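Local coordinates for IS607 family transposase IS1535 (Mycobacterium tuberculosis, PDB 6DGB), which is an IS607-family serine recombinase whose dimers assemble the transposon-end synaptic complex during transposition, probably binding DNA and exchanging strands; this is its C-terminal catalytic domain, at the interface of chains A and B. Sequence-based numbering; all coordinates share one arbitrary frame. Chains: chain A/B, IS607 family transposase IS1535.

The interface of chains A and B. Residues chain A 112, 115-116, 119-120, 128, 131-132; chain B 108, 132, 135-137.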
loop_
_atom_site.group_PDB
_atom_site.type_symbol
_atom_site.label_atom_id
_atom_site.label_comp_id
_atom_site.label_asym_id
_atom_site.label_seq_id
_atom_site.Cartn_x
_atom_site.Cartn_y
_atom_site.Cartn_z
ATOM N N LEU A 112 -1.896 9.756 -9.686
ATOM C CA LEU A 112 -1.405 10.299 -10.936
ATOM C C LEU A 112 -0.509 11.509 -10.721
ATOM O O LEU A 112 0.482 11.613 -11.434
ATOM C CB LEU A 112 -2.563 10.644 -11.874
ATOM C CG LEU A 112 -3.109 9.524 -12.741
ATOM C CD1 LEU A 112 -4.589 9.759 -13.049
ATOM C CD2 LEU A 112 -2.279 9.377 -14.038
ATOM N N MET A 115 2.936 10.117 -9.439
ATOM C CA MET A 115 3.506 9.325 -10.514
ATOM C C MET A 115 3.953 10.227 -11.664
ATOM O O MET A 115 4.977 9.936 -12.274
ATOM C CB MET A 115 2.529 8.236 -10.949
ATOM C CG MET A 115 2.319 7.137 -9.879
ATOM S SD MET A 115 1.546 5.616 -10.528
ATOM C CE MET A 115 2.056 4.434 -9.316
ATOM N N CYS A 116 3.245 11.360 -11.906
ATOM C CA CYS A 116 3.584 12.391 -12.917
ATOM C C CYS A 116 4.792 13.184 -12.448
ATOM O O CYS A 116 5.618 13.575 -13.267
ATOM C CB CYS A 116 2.407 13.336 -13.175
ATOM S SG CYS A 116 1.148 12.697 -14.307
ATOM N N LEU A 119 7.846 11.118 -12.945
ATOM C CA LEU A 119 8.087 10.969 -14.372
ATOM C C LEU A 119 8.507 12.223 -15.131
ATOM O O LEU A 119 9.448 12.149 -15.920
ATOM C CB LEU A 119 6.843 10.375 -15.044
ATOM C CG LEU A 119 6.728 8.864 -15.058
ATOM C CD1 LEU A 119 5.285 8.424 -15.157
ATOM C CD2 LEU A 119 7.528 8.271 -16.191
ATOM N N TYR A 120 7.787 13.343 -14.981
ATOM C CA TYR A 120 8.066 14.532 -15.804
ATOM C C TYR A 120 8.370 15.805 -15.035
ATOM O O TYR A 120 8.441 16.876 -15.649
ATOM C CB TYR A 120 6.905 14.783 -16.797
ATOM C CG TYR A 120 6.199 13.518 -17.242
ATOM C CD1 TYR A 120 6.766 12.675 -18.191
ATOM C CD2 TYR A 120 4.976 13.147 -16.684
ATOM C CE1 TYR A 120 6.138 11.491 -18.577
ATOM C CE2 TYR A 120 4.330 11.974 -17.074
ATOM C CZ TYR A 120 4.916 11.144 -18.019
ATOM O OH TYR A 120 4.287 9.976 -18.405
ATOM N N ARG A 128 -1.508 17.755 -14.985
ATOM C CA ARG A 128 -1.351 16.566 -15.840
ATOM C C ARG A 128 -2.335 15.505 -15.345
ATOM O O ARG A 128 -3.161 15.053 -16.128
ATOM C CB ARG A 128 0.081 15.992 -15.760
ATOM C CG ARG A 128 1.181 16.864 -16.323
ATOM C CD ARG A 128 2.524 16.218 -16.047
ATOM N NE ARG A 128 3.625 16.996 -16.605
ATOM C CZ ARG A 128 4.143 16.795 -17.815
ATOM N NH1 ARG A 128 3.664 15.835 -18.599
ATOM N NH2 ARG A 128 5.152 17.541 -18.246
ATOM N N ARG A 131 -6.078 16.378 -16.220
ATOM C CA ARG A 131 -6.453 16.146 -17.620
ATOM C C ARG A 131 -6.567 14.634 -17.865
ATOM O O ARG A 131 -7.367 14.199 -18.698
ATOM C CB ARG A 131 -5.402 16.707 -18.582
ATOM C CG ARG A 131 -5.200 18.219 -18.577
ATOM C CD ARG A 131 -4.004 18.664 -19.429
ATOM N NE ARG A 131 -2.889 17.705 -19.381
ATOM C CZ ARG A 131 -1.593 18.018 -19.349
ATOM N NH1 ARG A 131 -1.207 19.290 -19.308
ATOM N NH2 ARG A 131 -0.674 17.056 -19.320
ATOM N N ALA A 132 -5.742 13.840 -17.150
ATOM C CA ALA A 132 -5.699 12.379 -17.229
ATOM C C ALA A 132 -6.949 11.748 -16.645
ATOM O O ALA A 132 -7.551 10.925 -17.335
ATOM C CB ALA A 132 -4.462 11.836 -16.530
ATOM N N MET B 108 1.023 2.665 -13.263
ATOM C CA MET B 108 0.064 3.769 -13.429
ATOM C C MET B 108 -1.176 3.216 -14.145
ATOM O O MET B 108 -2.292 3.592 -13.794
ATOM C CB MET B 108 0.711 4.890 -14.272
ATOM C CG MET B 108 0.280 6.301 -13.893
ATOM S SD MET B 108 1.488 7.621 -14.249
ATOM C CE MET B 108 1.410 7.716 -16.054
ATOM N N ALA B 132 -5.761 7.801 -20.274
ATOM C CA ALA B 132 -5.382 8.600 -19.112
ATOM C C ALA B 132 -3.864 8.702 -18.958
ATOM O O ALA B 132 -3.350 9.816 -18.845
ATOM C CB ALA B 132 -6.010 8.025 -17.843
ATOM N N GLU B 135 -2.691 11.000 -21.702
ATOM C CA GLU B 135 -2.935 12.445 -21.506
ATOM C C GLU B 135 -1.961 13.092 -20.490
ATOM O O GLU B 135 -1.751 14.310 -20.502
ATOM C CB GLU B 135 -4.401 12.721 -21.133
ATOM C CG GLU B 135 -4.860 14.157 -21.380
ATOM C CD GLU B 135 -5.124 14.641 -22.802
ATOM O OE1 GLU B 135 -4.315 14.336 -23.713
ATOM O OE2 GLU B 135 -6.097 15.411 -22.984
ATOM N N ALA B 136 -1.353 12.257 -19.634
ATOM C CA ALA B 136 -0.401 12.672 -18.624
ATOM C C ALA B 136 1.012 12.386 -19.143
ATOM O O ALA B 136 1.771 11.625 -18.537
ATOM C CB ALA B 136 -0.681 11.925 -17.334
ATOM N N LYS B 137 1.323 12.967 -20.318
ATOM C CA LYS B 137 2.613 12.870 -21.020
ATOM C C LYS B 137 2.996 14.181 -21.757
ATOM O O LYS B 137 4.165 14.350 -22.106
ATOM C CB LYS B 137 2.646 11.676 -21.986
ATOM C CG LYS B 137 2.872 10.329 -21.312
ATOM C CD LYS B 137 3.230 9.267 -22.323
ATOM C CE LYS B 137 3.045 7.875 -21.785
ATOM N NZ LYS B 137 3.322 6.863 -22.836
HETATM O O HOH W 1 -8.011 15.990 -20.686
#
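This patch is one part of the two-fold symmetric dimer interface between two catalytic domains. The packed side centres on B:Met108. Its side chain lies against helix 104-120 of chain A, among A:Leu112, A:Met115 and A:Leu119. B:Met108 and A:Met115 lie antiparallel and overlap lengthwise, so B:Met108 SD lies 3.5 Å from A:Met115 CB. A:Leu112 stands roughly perpendicular to B:Met108 and offers CD2 to its CG. A:Leu119 meets it tip to tip, CD1 against SD and CE. The B:Met108 chain bends at its end (chi3 72°), which lets the methyl reach A:Leu119.

B:Ala136 packs beside this cluster. Its CB lies 3.6 Å from A:Cys116 SG and also touches A:Ala132 CB. The carbonyl O of B:Ala136 lies above the CE2-CZ rim of A:Tyr120, off the ring plane and 3.0 Å from OH. A hydrogen bond from the hydroxyl is possible but poorly directed. The A:Tyr120 ring carries A:Leu119 CB over the centre of one face, a same-chain contact that helps hold its orientation. The B:Lys137 side chain passes A:Tyr120 at a slant, with its CG beside OH and its extended chain running onward.

The polar side is looser. A:Arg131 bends at chi3 (-35°) and sends NH2 to the carbonyl O of B:Glu135 at 3.2 Å. The bond is moderately bent (148° at H), and the donor lies in the carbonyl plane. A:Arg128 CA covers one face of this guanidinium, near its rim. The carboxylate of B:Glu135 does not pair directly with A:Arg131, since NE and OE2 are 5.3 Å apart. At most a longer-range attraction is likely. Instead, a water links B:Glu135 OE2 (3.0 Å) to the backbone O of A:Arg131.

In the fold, helices 104-120 and 125-135 of chain A form the receiving surface. Chain B contributes B:Met108 from helix 104-120, the end of helix 125-135, and the segment just after it.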